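Local coordinates for sulfate transporter sulfate transporter family protein (Wolinella succinogenes, PDB 4DGF), which probably carries sulfate or related anions across the membrane as a SulP-family transporter, the piece described here being its cytoplasmic STAS domain, at residues Leu45-Met59 against Phe76-Ser90. Residues are numbered along the deposited sequence; the frame is centred on the assembly and turned at random. Where two conformers were deposited one is given.
Sequences LDVIEETPKVFILRM and FQESCEKRGTILLLS
D46 and R83 form a salt bridge at the exposed end of the contact, OD1 of D46 lying 3.0 Å from NH2 of R83, with carboxylate and guanidinium planes 59° apart. Deeper in, T85 OG1 donates to P52 O in the carbonyl plane (3.0 Å); that hydroxyl stands anti to its own carbonyl carbon (chi1 -63°), while CG2 is directed to F55 CB. Strands 54-58 and 86-90 then pair in parallel, from I86 N on K53 O (2.9 Å) to M59 N on S90 O (2.8 Å). The F55-F76 pair illustrates a T-shaped stack: CZ of F76 sits 3.5 Å above the centre of the F55 ring, the planes inclined at 63°. Replacing F55 by an alanine would probably open a gap beneath that edge and let the F76 ring turn more freely. Beside it, L45 CD1 packs tightly on C80 CA (3.5 Å) and also meets C80 SG. On the other sheet face, V54 CG1 touches L88 CD1 (3.6 Å). Together these contacts close a beta-alpha-beta crossover, helix 67-83 linking neighbouring parallel strands; strand 24-28 flanks 54-58 on its far edge, and helix 118-130 covers I56 and S90.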
ATOM      1  N   LEU A  45       9.672  -3.018   6.005  1.00 17.31           N
ATOM      2  CA  LEU A  45       9.524  -4.443   6.260  1.00 23.14           C
ATOM      3  C   LEU A  45      10.769  -5.034   6.967  1.00 23.55           C
ATOM      4  O   LEU A  45      10.670  -6.056   7.581  1.00 30.55           O
ATOM      5  CB  LEU A  45       9.228  -5.195   4.971  1.00 26.40           C
ATOM      6  CG  LEU A  45       7.802  -5.405   4.488  1.00 29.47           C
ATOM      7  CD1 LEU A  45       7.933  -6.424   3.364  1.00 28.23           C
ATOM      8  CD2 LEU A  45       6.790  -5.930   5.508  1.00 27.01           C
ATOM      9  N   ASP A  46      11.954  -4.433   6.882  1.00 24.41           N
ATOM     10  CA  ASP A  46      13.098  -4.991   7.650  1.00 28.99           C
ATOM     11  C   ASP A  46      13.010  -4.664   9.160  1.00 32.45           C
ATOM     12  O   ASP A  46      13.836  -5.188   9.922  1.00 32.66           O
ATOM     13  CB  ASP A  46      14.432  -4.403   7.194  1.00 34.32           C
ATOM     14  CG  ASP A  46      14.733  -4.657   5.690  1.00 43.39           C
ATOM     15  OD1 ASP A  46      14.479  -5.807   5.194  1.00 41.51           O
ATOM     16  OD2 ASP A  46      15.229  -3.692   5.019  1.00 44.15           O
ATOM     17  N   VAL A  47      12.070  -3.809   9.596  1.00 25.99           N
ATOM     18  CA  VAL A  47      11.928  -3.561  11.053  1.00 29.40           C
ATOM     19  C   VAL A  47      10.609  -4.050  11.668  1.00 31.99           C
ATOM     20  O   VAL A  47      10.316  -3.741  12.810  1.00 35.99           O
ATOM     21  CB  VAL A  47      12.176  -2.072  11.412  1.00 27.78           C
ATOM     22  CG1 VAL A  47      13.498  -1.620  10.794  1.00 27.22           C
ATOM     23  CG2 VAL A  47      11.040  -1.209  10.866  1.00 23.43           C
ATOM     24  N   ILE A  48       9.803  -4.811  10.938  1.00 31.13           N
ATOM     25  CA  ILE A  48       8.722  -5.495  11.562  1.00 33.11           C
ATOM     26  C   ILE A  48       9.264  -6.909  11.928  1.00 38.11           C
ATOM     27  O   ILE A  48       9.866  -7.583  11.077  1.00 37.55           O
ATOM     28  CB  ILE A  48       7.534  -5.607  10.631  1.00 31.49           C
ATOM     29  CG1 ILE A  48       7.039  -4.204  10.258  1.00 32.46           C
ATOM     30  CG2 ILE A  48       6.452  -6.433  11.305  1.00 32.20           C
ATOM     31  CD1 ILE A  48       5.939  -4.217   9.197  1.00 29.22           C
ATOM     32  N   GLU A  49       9.113  -7.309  13.190  1.00 39.18           N
ATOM     33  CA  GLU A  49       9.647  -8.605  13.666  1.00 41.61           C
ATOM     34  C   GLU A  49       8.786  -9.781  13.147  1.00 36.68           C
ATOM     35  O   GLU A  49       9.323 -10.763  12.629  1.00 42.41           O
ATOM     36  CB  GLU A  49       9.768  -8.632  15.208  1.00 42.41           C
ATOM     37  N   GLU A  50       7.466  -9.665  13.270  0.50 34.93           N
ATOM     38  CA  GLU A  50       6.543 -10.680  12.746  0.50 32.67           C
ATOM     39  C   GLU A  50       6.009 -10.299  11.352  0.50 30.13           C
ATOM     40  O   GLU A  50       4.989  -9.614  11.228  0.50 26.22           O
ATOM     41  CB  GLU A  50       5.374 -10.938  13.718  0.50 34.47           C
ATOM     42  CG  GLU A  50       4.390 -11.982  13.219  0.50 36.07           C
ATOM     43  CD  GLU A  50       3.454 -12.493  14.309  0.50 40.34           C
ATOM     44  OE1 GLU A  50       3.913 -13.239  15.200  0.50 40.11           O
ATOM     45  OE2 GLU A  50       2.254 -12.147  14.264  0.50 40.33           O
ATOM     46  N   THR A  51       6.680 -10.786  10.315  1.00 27.80           N
ATOM     47  CA  THR A  51       6.354 -10.346   8.938  1.00 25.90           C
ATOM     48  C   THR A  51       4.885 -10.588   8.613  1.00 23.36           C
ATOM     49  O   THR A  51       4.357 -11.682   8.839  1.00 23.22           O
ATOM     50  CB  THR A  51       7.276 -11.047   7.916  1.00 24.86           C
ATOM     51  OG1 THR A  51       8.654 -10.858   8.311  1.00 26.65           O
ATOM     52  CG2 THR A  51       7.071 -10.463   6.524  1.00 26.07           C
ATOM     53  N   PRO A  52       4.191  -9.507   8.182  1.00 22.97           N
ATOM     54  CA  PRO A  52       2.773  -9.567   7.856  1.00 21.28           C
ATOM     55  C   PRO A  52       2.533 -10.471   6.611  1.00 20.47           C
ATOM     56  O   PRO A  52       3.345 -10.542   5.724  1.00 21.00           O
ATOM     57  CB  PRO A  52       2.403  -8.102   7.566  1.00 24.00           C
ATOM     58  CG  PRO A  52       3.695  -7.376   7.385  1.00 22.15           C
ATOM     59  CD  PRO A  52       4.697  -8.119   8.239  1.00 22.51           C
ATOM     60  N   LYS A  53       1.368 -11.111   6.540  1.00 19.40           N
ATOM     61  CA  LYS A  53       1.001 -11.872   5.365  1.00 18.95           C
ATOM     62  C   LYS A  53       0.595 -10.889   4.258  1.00 15.72           C
ATOM     63  O   LYS A  53       0.751 -11.190   3.035  1.00 17.03           O
ATOM     64  CB  LYS A  53      -0.207 -12.750   5.696  1.00 23.69           C
ATOM     65  CG  LYS A  53       0.008 -13.713   6.875  1.00 30.40           C
ATOM     66  CD  LYS A  53      -1.264 -14.521   7.084  1.00 32.60           C
ATOM     67  CE  LYS A  53      -1.306 -15.225   8.439  1.00 37.63           C
ATOM     68  NZ  LYS A  53      -0.192 -16.208   8.512  1.00 37.27           N
ATOM     69  N   VAL A  54      -0.028  -9.779   4.712  1.00 13.87           N
ATOM     70  CA  VAL A  54      -0.612  -8.757   3.746  1.00 12.13           C
ATOM     71  C   VAL A  54      -0.227  -7.390   4.299  1.00 12.00           C
ATOM     72  O   VAL A  54      -0.318  -7.189   5.515  1.00 13.17           O
ATOM     73  CB  VAL A  54      -2.127  -8.826   3.654  1.00 12.35           C
ATOM     74  CG1 VAL A  54      -2.710  -7.843   2.640  1.00 12.64           C
ATOM     75  CG2 VAL A  54      -2.638 -10.258   3.291  1.00 13.13           C
ATOM     76  N   PHE A  55       0.181  -6.469   3.400  1.00 11.23           N
ATOM     77  CA  PHE A  55       0.537  -5.150   3.785  1.00 10.72           C
ATOM     78  C   PHE A  55      -0.319  -4.238   2.935  1.00 11.60           C
ATOM     79  O   PHE A  55      -0.231  -4.325   1.678  1.00 12.13           O
ATOM     80  CB  PHE A  55       2.077  -4.900   3.536  1.00 12.08           C
ATOM     81  CG  PHE A  55       2.618  -3.682   4.122  1.00 13.21           C
ATOM     82  CD1 PHE A  55       3.417  -3.755   5.270  1.00 12.89           C
ATOM     83  CD2 PHE A  55       2.270  -2.441   3.565  1.00 14.32           C
ATOM     84  CE1 PHE A  55       3.832  -2.544   5.926  1.00 14.65           C
ATOM     85  CE2 PHE A  55       2.803  -1.247   4.134  1.00 16.33           C
ATOM     86  CZ  PHE A  55       3.588  -1.340   5.320  1.00 15.77           C
ATOM     87  N   ILE A  56      -1.054  -3.331   3.600  0.60 10.67           N
ATOM     88  CA  ILE A  56      -1.906  -2.401   2.872  0.60 10.12           C
ATOM     89  C   ILE A  56      -1.259  -1.043   2.975  0.60 10.62           C
ATOM     90  O   ILE A  56      -1.065  -0.494   4.064  0.60 10.00           O
ATOM     91  CB  ILE A  56      -3.348  -2.374   3.435  0.60 10.18           C
ATOM     92  CG1 ILE A  56      -3.916  -3.790   3.455  0.60 10.41           C
ATOM     93  CG2 ILE A  56      -4.220  -1.362   2.599  0.60  9.45           C
ATOM     94  CD1 ILE A  56      -5.336  -3.919   3.917  0.60 11.08           C
ATOM     95  N   LEU A  57      -0.986  -0.448   1.814  1.00  9.82           N
ATOM     96  CA  LEU A  57      -0.508   0.911   1.830  1.00 10.16           C
ATOM     97  C   LEU A  57      -1.703   1.804   1.488  1.00  9.90           C
ATOM     98  O   LEU A  57      -2.303   1.648   0.341  1.00  9.58           O
ATOM     99  CB  LEU A  57       0.547   0.985   0.717  1.00 12.43           C
ATOM    100  CG  LEU A  57       1.424   2.148   0.809  1.00 15.95           C
ATOM    101  CD1 LEU A  57       2.339   2.156   2.041  1.00 18.62           C
ATOM    102  CD2 LEU A  57       2.365   2.091  -0.416  1.00 16.36           C
ATOM    103  N   ARG A  58      -2.140   2.589   2.473  1.00  9.52           N
ATOM    104  CA  ARG A  58      -3.247   3.457   2.310  1.00 10.34           C
ATOM    105  C   ARG A  58      -2.860   4.739   1.620  1.00  9.70           C
ATOM    106  O   ARG A  58      -2.072   5.562   2.214  1.00  8.89           O
ATOM    107  CB  ARG A  58      -3.967   3.832   3.679  1.00 10.60           C
ATOM    108  CG  ARG A  58      -4.572   2.555   4.274  1.00 11.35           C
ATOM    109  CD  ARG A  58      -5.560   2.865   5.381  1.00 12.02           C
ATOM    110  NE  ARG A  58      -6.744   3.579   4.839  1.00 12.62           N
ATOM    111  CZ  ARG A  58      -7.784   4.009   5.541  1.00 13.83           C
ATOM    112  NH1 ARG A  58      -7.890   3.773   6.874  1.00 14.40           N
ATOM    113  NH2 ARG A  58      -8.779   4.573   4.877  1.00 14.37           N
HETATM  114  N   MSE A  59      -3.520   5.004   0.502  0.50  9.17           N
HETATM  115  CA  MSE A  59      -3.046   6.091  -0.380  0.50  9.46           C
HETATM  116  C   MSE A  59      -4.161   7.082  -0.621  0.50 10.41           C
HETATM  117  O   MSE A  59      -4.116   7.829  -1.596  0.50 11.04           O
HETATM  118  CB  MSE A  59      -2.488   5.466  -1.698  0.50  8.55           C
HETATM  119  CG  MSE A  59      -1.343   4.462  -1.436  0.50  7.31           C
HETATM  120 SE   MSE A  59      -0.475   3.962  -3.110  0.48  6.13          SE
HETATM  121  CE  MSE A  59       0.843   5.480  -3.177  0.50  6.35           C
ATOM    122  N   PHE A  76       9.872  -0.939  -2.179  1.00 13.30           N
ATOM    123  CA  PHE A  76       9.084  -1.501  -1.149  1.00 13.51           C
ATOM    124  C   PHE A  76       8.376  -2.776  -1.638  1.00 13.88           C
ATOM    125  O   PHE A  76       8.275  -3.781  -0.881  1.00 12.75           O
ATOM    126  CB  PHE A  76       8.061  -0.488  -0.608  1.00 13.05           C
ATOM    127  CG  PHE A  76       7.319  -1.011   0.577  1.00 14.93           C
ATOM    128  CD1 PHE A  76       7.934  -1.156   1.787  1.00 15.55           C
ATOM    129  CD2 PHE A  76       5.996  -1.387   0.453  1.00 16.35           C
ATOM    130  CE1 PHE A  76       7.249  -1.690   2.882  1.00 16.39           C
ATOM    131  CE2 PHE A  76       5.297  -1.927   1.545  1.00 19.77           C
ATOM    132  CZ  PHE A  76       5.949  -2.118   2.739  1.00 17.61           C
ATOM    133  N   GLN A  77       7.841  -2.720  -2.855  1.00 13.95           N
ATOM    134  CA  GLN A  77       7.194  -3.903  -3.419  1.00 16.65           C
ATOM    135  C   GLN A  77       8.192  -5.079  -3.566  1.00 16.21           C
ATOM    136  O   GLN A  77       7.833  -6.188  -3.290  1.00 16.60           O
ATOM    137  CB  GLN A  77       6.535  -3.439  -4.749  1.00 18.18           C
ATOM    138  CG  GLN A  77       5.688  -4.455  -5.446  1.00 24.67           C
ATOM    139  CD  GLN A  77       6.438  -5.355  -6.340  1.00 31.10           C
ATOM    140  OE1 GLN A  77       7.376  -4.932  -7.011  1.00 39.79           O
ATOM    141  NE2 GLN A  77       5.958  -6.626  -6.455  1.00 41.14           N
ATOM    142  N   GLU A  78       9.432  -4.790  -3.902  1.00 15.26           N
ATOM    143  CA  GLU A  78      10.547  -5.779  -3.930  1.00 16.13           C
ATOM    144  C   GLU A  78      10.845  -6.379  -2.602  1.00 16.77           C
ATOM    145  O   GLU A  78      10.966  -7.628  -2.527  1.00 15.15           O
ATOM    146  CB  GLU A  78      11.793  -5.173  -4.543  1.00 19.73           C
ATOM    147  CG  GLU A  78      11.562  -4.989  -6.048  1.00 27.10           C
ATOM    148  CD  GLU A  78      12.847  -4.647  -6.760  1.00 35.67           C
ATOM    149  OE1 GLU A  78      13.910  -5.214  -6.368  1.00 46.38           O
ATOM    150  OE2 GLU A  78      12.790  -3.814  -7.704  1.00 41.23           O
ATOM    151  N   SER A  79      10.883  -5.548  -1.549  1.00 15.66           N
ATOM    152  CA  SER A  79      10.988  -6.034  -0.204  1.00 16.86           C
ATOM    153  C   SER A  79       9.817  -6.951   0.195  1.00 17.13           C
ATOM    154  O   SER A  79       9.995  -7.983   0.880  1.00 14.97           O
ATOM    155  CB  SER A  79      11.256  -4.892   0.810  1.00 19.67           C
ATOM    156  OG  SER A  79      10.032  -4.256   1.159  1.00 29.40           O
ATOM    157  N   CYS A  80       8.611  -6.644  -0.242  1.00 14.47           N
ATOM    158  CA  CYS A  80       7.457  -7.510   0.080  1.00 14.99           C
ATOM    159  C   CYS A  80       7.588  -8.886  -0.603  1.00 16.49           C
ATOM    160  O   CYS A  80       7.404  -9.927   0.021  1.00 17.62           O
ATOM    161  CB  CYS A  80       6.167  -6.802  -0.378  1.00 14.16           C
ATOM    162  SG  CYS A  80       5.610  -5.449   0.710  0.93 16.04           S
ATOM    163  N   GLU A  81       8.035  -8.870  -1.844  1.00 16.90           N
ATOM    164  CA  GLU A  81       8.200 -10.148  -2.516  1.00 20.76           C
ATOM    165  C   GLU A  81       9.283 -10.973  -1.903  1.00 21.11           C
ATOM    166  O   GLU A  81       9.070 -12.191  -1.770  1.00 21.48           O
ATOM    167  CB  GLU A  81       8.636  -9.941  -3.961  1.00 25.73           C
ATOM    168  CG  GLU A  81       7.679  -9.150  -4.786  1.00 35.85           C
ATOM    169  CD  GLU A  81       8.138  -9.220  -6.256  1.00 45.63           C
ATOM    170  OE1 GLU A  81       7.388  -9.809  -7.094  1.00 49.46           O
ATOM    171  OE2 GLU A  81       9.273  -8.717  -6.551  1.00 49.51           O
ATOM    172  N   LYS A  82      10.405 -10.354  -1.483  1.00 21.14           N
ATOM    173  CA  LYS A  82      11.441 -11.084  -0.760  1.00 22.33           C
ATOM    174  C   LYS A  82      10.976 -11.691   0.546  1.00 23.61           C
ATOM    175  O   LYS A  82      11.605 -12.634   1.035  1.00 22.85           O
ATOM    176  CB  LYS A  82      12.686 -10.221  -0.448  1.00 21.32           C
ATOM    177  CG  LYS A  82      13.488  -9.887  -1.735  1.00 22.15           C
ATOM    178  CD  LYS A  82      14.705  -8.997  -1.540  1.00 23.73           C
ATOM    179  CE  LYS A  82      15.496  -8.740  -2.834  1.00 23.90           C
ATOM    180  NZ  LYS A  82      16.609  -7.763  -2.514  1.00 26.91           N
ATOM    181  N   ARG A  83       9.977 -11.083   1.173  1.00 20.45           N
ATOM    182  CA  ARG A  83       9.421 -11.638   2.447  1.00 22.78           C
ATOM    183  C   ARG A  83       8.170 -12.467   2.295  1.00 20.09           C
ATOM    184  O   ARG A  83       7.645 -12.925   3.328  1.00 21.97           O
ATOM    185  CB  ARG A  83       9.071 -10.475   3.374  1.00 25.00           C
ATOM    186  CG  ARG A  83      10.288  -9.654   3.800  1.00 30.73           C
ATOM    187  CD  ARG A  83      10.860 -10.179   5.099  1.00 33.26           C
ATOM    188  NE  ARG A  83      11.965  -9.344   5.553  1.00 40.05           N
ATOM    189  CZ  ARG A  83      13.230  -9.522   5.149  1.00 44.84           C
ATOM    190  NH1 ARG A  83      13.518 -10.483   4.272  1.00 40.11           N
ATOM    191  NH2 ARG A  83      14.203  -8.740   5.614  1.00 42.96           N
ATOM    192  N   GLY A  84       7.678 -12.669   1.054  1.00 17.84           N
ATOM    193  CA  GLY A  84       6.423 -13.410   0.788  1.00 18.71           C
ATOM    194  C   GLY A  84       5.207 -12.681   1.381  1.00 20.37           C
ATOM    195  O   GLY A  84       4.153 -13.332   1.828  1.00 21.93           O
ATOM    196  N   THR A  85       5.354 -11.353   1.506  1.00 16.95           N
ATOM    197  CA  THR A  85       4.247 -10.483   1.905  1.00 16.51           C
ATOM    198  C   THR A  85       3.492 -10.014   0.680  1.00 15.76           C
ATOM    199  O   THR A  85       4.134  -9.588  -0.268  1.00 17.32           O
ATOM    200  CB  THR A  85       4.802  -9.209   2.622  1.00 17.84           C
ATOM    201  OG1 THR A  85       5.470  -9.650   3.839  1.00 19.41           O
ATOM    202  CG2 THR A  85       3.638  -8.235   2.991  1.00 17.78           C
ATOM    203  N   ILE A  86       2.160 -10.023   0.732  1.00 14.47           N
ATOM    204  CA  ILE A  86       1.387  -9.506  -0.395  1.00 13.66           C
ATOM    205  C   ILE A  86       1.110  -7.986  -0.150  1.00 12.50           C
ATOM    206  O   ILE A  86       0.431  -7.637   0.796  1.00 12.53           O
ATOM    207  CB  ILE A  86       0.062 -10.287  -0.529  1.00 15.92           C
ATOM    208  CG1 ILE A  86       0.384 -11.747  -0.919  1.00 18.03           C
ATOM    209  CG2 ILE A  86      -0.790  -9.606  -1.606  1.00 14.25           C
ATOM    210  CD1 ILE A  86      -0.781 -12.748  -0.814  1.00 21.73           C
ATOM    211  N   LEU A  87       1.560  -7.145  -1.066  0.50 12.04           N
ATOM    212  CA  LEU A  87       1.268  -5.706  -1.037  0.50 11.82           C
ATOM    213  C   LEU A  87      -0.074  -5.411  -1.745  0.50 11.77           C
ATOM    214  O   LEU A  87      -0.291  -5.884  -2.842  0.50 11.85           O
ATOM    215  CB  LEU A  87       2.410  -4.959  -1.753  0.50 11.81           C
ATOM    216  CG  LEU A  87       2.365  -3.430  -1.677  0.50 11.11           C
ATOM    217  CD1 LEU A  87       2.299  -2.950  -0.226  0.50 11.08           C
ATOM    218  CD2 LEU A  87       3.571  -2.781  -2.415  0.50 11.06           C
ATOM    219  N   LEU A  88      -0.949  -4.658  -1.066  1.00 11.96           N
ATOM    220  CA  LEU A  88      -2.191  -4.094  -1.636  1.00 11.14           C
ATOM    221  C   LEU A  88      -2.071  -2.520  -1.523  1.00 11.91           C
ATOM    222  O   LEU A  88      -1.493  -1.985  -0.596  1.00 10.26           O
ATOM    223  CB  LEU A  88      -3.443  -4.525  -0.888  1.00 12.53           C
ATOM    224  CG  LEU A  88      -3.573  -6.073  -0.699  1.00 12.43           C
ATOM    225  CD1 LEU A  88      -4.844  -6.400   0.086  1.00 11.48           C
ATOM    226  CD2 LEU A  88      -3.564  -6.831  -2.054  1.00 11.62           C
ATOM    227  N   LEU A  89      -2.598  -1.856  -2.516  1.00 10.76           N
ATOM    228  CA  LEU A  89      -2.800  -0.381  -2.371  1.00  9.93           C
ATOM    229  C   LEU A  89      -4.256  -0.096  -2.209  1.00 10.81           C
ATOM    230  O   LEU A  89      -5.067  -0.695  -2.921  1.00 12.32           O
ATOM    231  CB  LEU A  89      -2.333   0.376  -3.633  1.00 10.09           C
ATOM    232  CG  LEU A  89      -1.077  -0.164  -4.229  1.00 11.94           C
ATOM    233  CD1 LEU A  89      -0.863   0.713  -5.479  1.00 14.35           C
ATOM    234  CD2 LEU A  89       0.102   0.018  -3.243  1.00 13.91           C
ATOM    235  N   SER A  90      -4.640   0.790  -1.284  0.50 10.43           N
ATOM    236  CA  SER A  90      -6.044   1.160  -1.185  0.50 11.21           C
ATOM    237  C   SER A  90      -6.109   2.670  -1.361  0.50 11.32           C
ATOM    238  O   SER A  90      -5.073   3.380  -1.220  0.50 10.61           O
ATOM    239  CB  SER A  90      -6.667   0.788   0.164  0.50 10.23           C
ATOM    240  OG  SER A  90      -6.069   1.470   1.245  0.50 10.01           O
TER
HETATM  241  O   HOH W   1      10.670  -2.628   3.311  1.00 18.49           O
HETATM  242  O   HOH W   2       1.524 -13.713   2.334  1.00 28.73           O